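Local coordinates for protein putative decarboxylase involved in desferrioxamine biosynthesis (Erwinia amylovora, PDB 5O5C) that binds pyridoxal 5'-phosphate and acts in desferrioxamine siderophore biosynthesis, probably decarboxylating lysine to cadaverine, at residues 115-120 with 389-394; 208-213 with 234-239. All blocks are in the same frame, centred on the assembly; numbering follows the deposited sequence.

Contact 1. Residues 115-120 with 389-394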
loop_
_atom_site.group_PDB
_atom_site.type_symbol
_atom_site.label_atom_id
_atom_site.label_comp_id
_atom_site.label_asym_id
_atom_site.label_seq_id
_atom_site.Cartn_x
_atom_site.Cartn_y
_atom_site.Cartn_z
ATOM N N VAL B 115 14.690 1.468 12.964
ATOM C CA VAL B 115 14.865 1.023 14.361
ATOM C C VAL B 115 14.304 -0.372 14.647
ATOM O O VAL B 115 13.275 -0.811 14.030
ATOM C CB VAL B 115 14.262 2.042 15.411
ATOM C CG1 VAL B 115 14.893 3.414 15.249
ATOM C CG2 VAL B 115 12.750 2.168 15.321
ATOM N N LEU B 116 14.963 -1.019 15.616
ATOM C CA LEU B 116 14.698 -2.405 16.051
ATOM C C LEU B 116 13.244 -2.735 16.348
ATOM O O LEU B 116 12.758 -3.776 15.861
ATOM C CB LEU B 116 15.593 -2.813 17.215
ATOM C CG LEU B 116 17.080 -3.033 16.861
ATOM C CD1 LEU B 116 17.917 -3.104 18.141
ATOM C CD2 LEU B 116 17.293 -4.215 15.908
ATOM N N PRO B 117 12.511 -1.860 17.083
ATOM C CA PRO B 117 11.095 -2.191 17.283
ATOM C C PRO B 117 10.223 -2.234 16.037
ATOM O O PRO B 117 9.126 -2.793 16.086
ATOM C CB PRO B 117 10.610 -1.119 18.254
ATOM C CG PRO B 117 11.826 -0.617 18.919
ATOM C CD PRO B 117 12.879 -0.671 17.864
ATOM N N SER B 118 10.714 -1.673 14.930
ATOM C CA SER B 118 10.046 -1.775 13.654
ATOM C C SER B 118 10.191 -3.174 13.065
ATOM O O SER B 118 9.194 -3.752 12.539
ATOM C CB SER B 118 10.624 -0.765 12.697
ATOM O OG SER B 118 9.699 -0.362 11.744
ATOM N N LEU B 119 11.404 -3.724 13.169
ATOM C CA LEU B 119 11.641 -5.114 12.756
ATOM C C LEU B 119 10.936 -6.108 13.686
ATOM O O LEU B 119 10.423 -7.141 13.220
ATOM C CB LEU B 119 13.136 -5.480 12.673
ATOM C CG LEU B 119 14.071 -4.751 11.700
ATOM C CD1 LEU B 119 14.482 -3.331 12.107
ATOM C CD2 LEU B 119 15.307 -5.620 11.533
ATOM N N LEU B 120 10.937 -5.810 14.981
ATOM C CA LEU B 120 10.151 -6.565 15.964
ATOM C C LEU B 120 8.701 -6.712 15.464
ATOM O O LEU B 120 8.177 -7.808 15.408
ATOM C CB LEU B 120 10.149 -5.873 17.339
ATOM C CG LEU B 120 9.575 -6.617 18.539
ATOM C CD1 LEU B 120 10.441 -7.833 18.855
ATOM C CD2 LEU B 120 9.500 -5.758 19.767
ATOM N N TRP B 389 3.487 1.350 17.014
ATOM C CA TRP B 389 3.027 0.952 18.321
ATOM C C TRP B 389 4.130 0.335 19.158
ATOM O O TRP B 389 4.330 0.724 20.367
ATOM C CB TRP B 389 1.833 0.020 18.229
ATOM C CG TRP B 389 1.002 0.142 19.415
ATOM C CD1 TRP B 389 0.038 1.111 19.676
ATOM C CD2 TRP B 389 1.073 -0.660 20.559
ATOM N NE1 TRP B 389 -0.490 0.926 20.922
ATOM C CE2 TRP B 389 0.130 -0.145 21.493
ATOM C CE3 TRP B 389 1.860 -1.760 20.911
ATOM C CZ2 TRP B 389 -0.088 -0.728 22.728
ATOM C CZ3 TRP B 389 1.670 -2.317 22.108
ATOM C CH2 TRP B 389 0.684 -1.810 23.027
ATOM N N LEU B 390 4.838 -0.614 18.562
ATOM C CA LEU B 390 5.961 -1.211 19.276
ATOM C C LEU B 390 7.149 -0.259 19.429
ATOM O O LEU B 390 7.874 -0.368 20.405
ATOM C CB LEU B 390 6.399 -2.552 18.710
ATOM C CG LEU B 390 5.370 -3.692 18.847
ATOM C CD1 LEU B 390 5.778 -4.849 17.955
ATOM C CD2 LEU B 390 5.123 -4.218 20.242
ATOM N N THR B 391 7.346 0.684 18.512
ATOM C CA THR B 391 8.410 1.651 18.687
ATOM C C THR B 391 8.171 2.497 19.934
ATOM O O THR B 391 9.073 2.624 20.783
ATOM C CB THR B 391 8.622 2.520 17.434
ATOM O OG1 THR B 391 9.075 1.691 16.330
ATOM C CG2 THR B 391 9.626 3.584 17.705
ATOM N N LEU B 392 6.977 3.053 20.066
ATOM C CA LEU B 392 6.666 3.890 21.221
ATOM C C LEU B 392 6.701 3.104 22.540
ATOM O O LEU B 392 7.272 3.558 23.567
ATOM C CB LEU B 392 5.315 4.531 20.990
ATOM C CG LEU B 392 5.333 5.461 19.778
ATOM C CD1 LEU B 392 3.993 5.630 19.121
ATOM C CD2 LEU B 392 5.936 6.773 20.184
ATOM N N ARG B 393 6.163 1.883 22.498
ATOM C CA ARG B 393 6.134 1.039 23.650
ATOM C C ARG B 393 7.564 0.687 24.137
ATOM O O ARG B 393 7.836 0.816 25.341
ATOM C CB ARG B 393 5.296 -0.208 23.377
ATOM C CG ARG B 393 5.120 -1.111 24.616
ATOM C CD ARG B 393 4.379 -0.425 25.766
ATOM N NE ARG B 393 3.197 0.295 25.249
ATOM C CZ ARG B 393 2.719 1.447 25.718
ATOM N NH1 ARG B 393 3.266 2.069 26.767
ATOM N NH2 ARG B 393 1.672 1.996 25.109
ATOM N N VAL B 394 8.459 0.323 23.211
ATOM C CA VAL B 394 9.786 -0.172 23.573
ATOM C C VAL B 394 10.690 1.033 23.777
ATOM O O VAL B 394 11.233 1.212 24.827
ATOM C CB VAL B 394 10.406 -1.094 22.504
ATOM C CG1 VAL B 394 11.858 -1.436 22.828
ATOM C CG2 VAL B 394 9.615 -2.370 22.360
#
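Apolar contacts carry most of this buried meeting of two helical segments, and Pro117 is its centre. The two segment axes approach to 8.0 Å with an angle of 130° between their N-to-C directions, so the helices run obliquely against each other rather than strictly antiparallel. Pro117 sits opposite Thr391, their CA atoms 4.9 Å apart. Its ring lies against the 389-394 backbone as well as against side chains: Pro117 CB is 3.6 Å from Thr391 CA and equally close to Leu390 O, while Pro117 CG meets Val394 CB at 3.9 Å, the two side chains crossing obliquely. One turn on, Leu120, with CG anti to the backbone N (chi1 -170°), brings its branch point CG to 4.2 Å from Leu390 CD1 and turns its CD2 methyl to Val394 CG2. Leu390 and Val394, also one turn apart, thus line one strip that receives both Pro117 and Leu120.

Segment 115-120 belongs to helix 116-128 and 389-394 to helix 385-394, inside the group II decarboxylase form of the type I PLP-enzyme fold; both lie at the dimer interface. Leu120 also packs on Val44 of the second subunit, and Arg393 forms a salt bridge with Glu89 of that subunit.

The hydroxyls of Thr391 and Ser118 find their partners in the same chain. Thr391 OG1, anti to its own carbonyl carbon (chi1 -65°), hydrogen-bonds to Lys387 O and to Gln334 NE2; OG1 also touches Val115 CG2 at 3.8 Å, the two side chains crossing near a right angle. Ser118 OG hydrogen-bonds to Gln334 OE1 and Thr335 N, so both ends of the Gln334 amide are engaged, one from each helix.

Contact 2. Residues 208-213 with 234-239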
loop_
_atom_site.group_PDB
_atom_site.type_symbol
_atom_site.label_atom_id
_atom_site.label_comp_id
_atom_site.label_asym_id
_atom_site.label_seq_id
_atom_site.Cartn_x
_atom_site.Cartn_y
_atom_site.Cartn_z
ATOM N N ARG B 208 -9.652 25.162 -8.665
ATOM C CA ARG B 208 -8.213 25.308 -8.661
ATOM C C ARG B 208 -7.645 25.007 -7.303
ATOM O O ARG B 208 -8.189 25.426 -6.305
ATOM C CB ARG B 208 -7.796 26.706 -9.145
ATOM C CG ARG B 208 -8.035 26.914 -10.646
ATOM C CD ARG B 208 -7.134 26.040 -11.524
ATOM N NE ARG B 208 -7.332 26.225 -12.966
ATOM C CZ ARG B 208 -8.253 25.606 -13.717
ATOM N NH1 ARG B 208 -9.137 24.752 -13.196
ATOM N NH2 ARG B 208 -8.308 25.861 -15.011
ATOM N N VAL B 209 -6.522 24.305 -7.311
ATOM C CA VAL B 209 -5.715 24.005 -6.113
ATOM C C VAL B 209 -4.382 24.725 -6.195
ATOM O O VAL B 209 -3.769 24.780 -7.238
ATOM C CB VAL B 209 -5.467 22.498 -5.966
ATOM C CG1 VAL B 209 -4.477 22.175 -4.854
ATOM C CG2 VAL B 209 -6.816 21.782 -5.763
ATOM N N PHE B 210 -3.924 25.255 -5.075
ATOM C CA PHE B 210 -2.683 26.019 -5.049
ATOM C C PHE B 210 -1.633 25.229 -4.291
ATOM O O PHE B 210 -1.885 24.745 -3.184
ATOM C CB PHE B 210 -2.885 27.385 -4.398
ATOM C CG PHE B 210 -3.939 28.200 -5.048
ATOM C CD1 PHE B 210 -5.255 28.062 -4.660
ATOM C CD2 PHE B 210 -3.631 29.096 -6.059
ATOM C CE1 PHE B 210 -6.251 28.787 -5.271
ATOM C CE2 PHE B 210 -4.628 29.843 -6.665
ATOM C CZ PHE B 210 -5.945 29.691 -6.264
ATOM N N THR B 211 -0.451 25.130 -4.886
ATOM C CA THR B 211 0.702 24.531 -4.224
ATOM C C THR B 211 1.956 25.243 -4.599
ATOM O O THR B 211 2.026 25.882 -5.645
ATOM C CB THR B 211 0.976 23.067 -4.632
ATOM O OG1 THR B 211 1.060 22.944 -6.050
ATOM C CG2 THR B 211 -0.039 22.200 -4.152
ATOM N N SER B 212 2.967 25.080 -3.761
ATOM C CA SER B 212 4.306 25.583 -4.059
ATOM C C SER B 212 4.890 24.833 -5.266
ATOM O O SER B 212 4.690 23.630 -5.430
ATOM C CB SER B 212 5.218 25.405 -2.828
ATOM O OG SER B 212 6.479 26.017 -3.007
ATOM N N LYS B 213 5.603 25.546 -6.124
ATOM C CA LYS B 213 6.427 24.913 -7.164
ATOM C C LYS B 213 7.384 23.837 -6.612
ATOM O O LYS B 213 7.771 22.968 -7.348
ATOM C CB LYS B 213 7.263 25.977 -7.901
ATOM C CG LYS B 213 6.469 26.903 -8.782
ATOM C CD LYS B 213 7.294 28.114 -9.238
ATOM C CE LYS B 213 6.549 28.843 -10.355
ATOM N NZ LYS B 213 7.307 29.967 -10.951
ATOM N N ILE B 234 -2.443 25.276 -9.519
ATOM C CA ILE B 234 -1.726 26.535 -9.759
ATOM C C ILE B 234 -0.435 26.554 -8.882
ATOM O O ILE B 234 -0.515 26.602 -7.643
ATOM C CB ILE B 234 -2.626 27.772 -9.508
ATOM C CG1 ILE B 234 -3.840 27.739 -10.463
ATOM C CG2 ILE B 234 -1.869 29.045 -9.796
ATOM C CD1 ILE B 234 -4.960 28.698 -10.123
ATOM N N PRO B 235 0.744 26.449 -9.524
ATOM C CA PRO B 235 2.019 26.528 -8.805
ATOM C C PRO B 235 2.306 27.953 -8.346
ATOM O O PRO B 235 2.180 28.880 -9.135
ATOM C CB PRO B 235 3.073 26.064 -9.839
ATOM C CG PRO B 235 2.294 25.450 -10.948
ATOM C CD PRO B 235 0.919 26.018 -10.918
ATOM N N VAL B 236 2.700 28.092 -7.086
ATOM C CA VAL B 236 2.922 29.349 -6.434
ATOM C C VAL B 236 4.412 29.509 -6.152
ATOM O O VAL B 236 5.073 28.591 -5.630
ATOM C CB VAL B 236 2.143 29.374 -5.097
ATOM C CG1 VAL B 236 2.324 30.702 -4.375
ATOM C CG2 VAL B 236 0.659 29.045 -5.348
ATOM N N ASP B 237 4.934 30.696 -6.458
ATOM C CA ASP B 237 6.369 30.955 -6.365
ATOM C C ASP B 237 6.804 30.751 -4.936
ATOM O O ASP B 237 6.006 30.801 -4.016
ATOM C CB ASP B 237 6.692 32.392 -6.832
ATOM C CG ASP B 237 8.158 32.610 -7.130
ATOM O OD1 ASP B 237 8.959 31.642 -7.130
ATOM O OD2 ASP B 237 8.524 33.772 -7.393
ATOM N N TYR B 238 8.068 30.463 -4.765
ATOM C CA TYR B 238 8.665 30.335 -3.443
ATOM C C TYR B 238 9.553 31.537 -3.089
ATOM O O TYR B 238 9.989 32.275 -3.973
ATOM C CB TYR B 238 9.442 29.038 -3.329
ATOM C CG TYR B 238 10.387 28.782 -4.467
ATOM C CD1 TYR B 238 9.938 28.161 -5.613
ATOM C CD2 TYR B 238 11.728 29.183 -4.418
ATOM C CE1 TYR B 238 10.773 27.919 -6.654
ATOM C CE2 TYR B 238 12.573 28.945 -5.480
ATOM C CZ TYR B 238 12.067 28.313 -6.604
ATOM O OH TYR B 238 12.837 28.005 -7.695
ATOM N N ASP B 239 9.756 31.716 -1.785
ATOM C CA ASP B 239 10.729 32.611 -1.138
ATOM C C ASP B 239 12.153 32.411 -1.541
ATOM O O ASP B 239 12.503 31.401 -2.071
ATOM C CB ASP B 239 10.777 32.331 0.418
ATOM C CG ASP B 239 9.692 32.989 1.168
ATOM O OD1 ASP B 239 8.934 33.735 0.536
ATOM O OD2 ASP B 239 9.601 32.763 2.392
#
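Strands 208-212 and 234-236 run parallel, their short axes 4.5 Å apart at closest and inclined by 33°, with Phe210 paired to Ile234, Thr211 to Pro235 and Ser212 to Val236. Four backbone hydrogen bonds fix this register. Ile234 N donates to Val209 O at 2.7 Å, nearly along the C=O axis; Thr211 N to Ile234 O follows, and Val236 N then reaches Thr211 O in the carbonyl plane but with a more bent N-H...O angle of 144°. Past the last pair, Lys213 N still donates a hydrogen bond to Val236 O at 3.1 Å. Pro235 CA adds a CA-H...O contact to Thr211 O at 3.2 Å, and Phe210 CA and Ser212 CA make the like to Ile234 O and Val236 O.

The pair closes the beta-alpha-beta unit with helix 218-225 as its crossover, and 233-236 is the outermost strand on this side of the chain's seven-stranded mixed sheet. Phe210 and Ile234 lie side by side on the face covered by helix 246-258, where Phe210 CE2 lies 3.7 Å from Ile234 CD1. The same Ile234 CD1 methyl touches Arg208 CG at 3.6 Å, where the arginine chain, bent at chi2 (-67°), crosses it near a right angle; Arg208 NH1 hydrogen-bonds to Ala205 O. Val236 CG2 comes to the edge of the Phe210 ring. Beyond the strands, the extended Lys213 chain rests its CG 3.7 Å from Pro235 CB, and its CB approaches the Tyr238 ring at the edge.

Overall arrangement
Contact 2 is nested in sequence within the long connection closed by contact 1: 115-120 comes first, then 208-213 and 234-239, and finally 389-394. All four segments lie within the PLP-dependent decarboxylase domain, yet the two contacts lie on opposite sides of the chain's centre, with centres 38 Å apart and nearest atoms about 29 Å apart. Contact 1 joins helices at the dimer interface; contact 2 builds one margin of the seven-stranded sheet and touches no other chain of the assembly. Each nevertheless has a cofactor-binding residue nearby: the side chains of His329 and Ser118 are about 8 Å apart, as are those of His216 and Thr211.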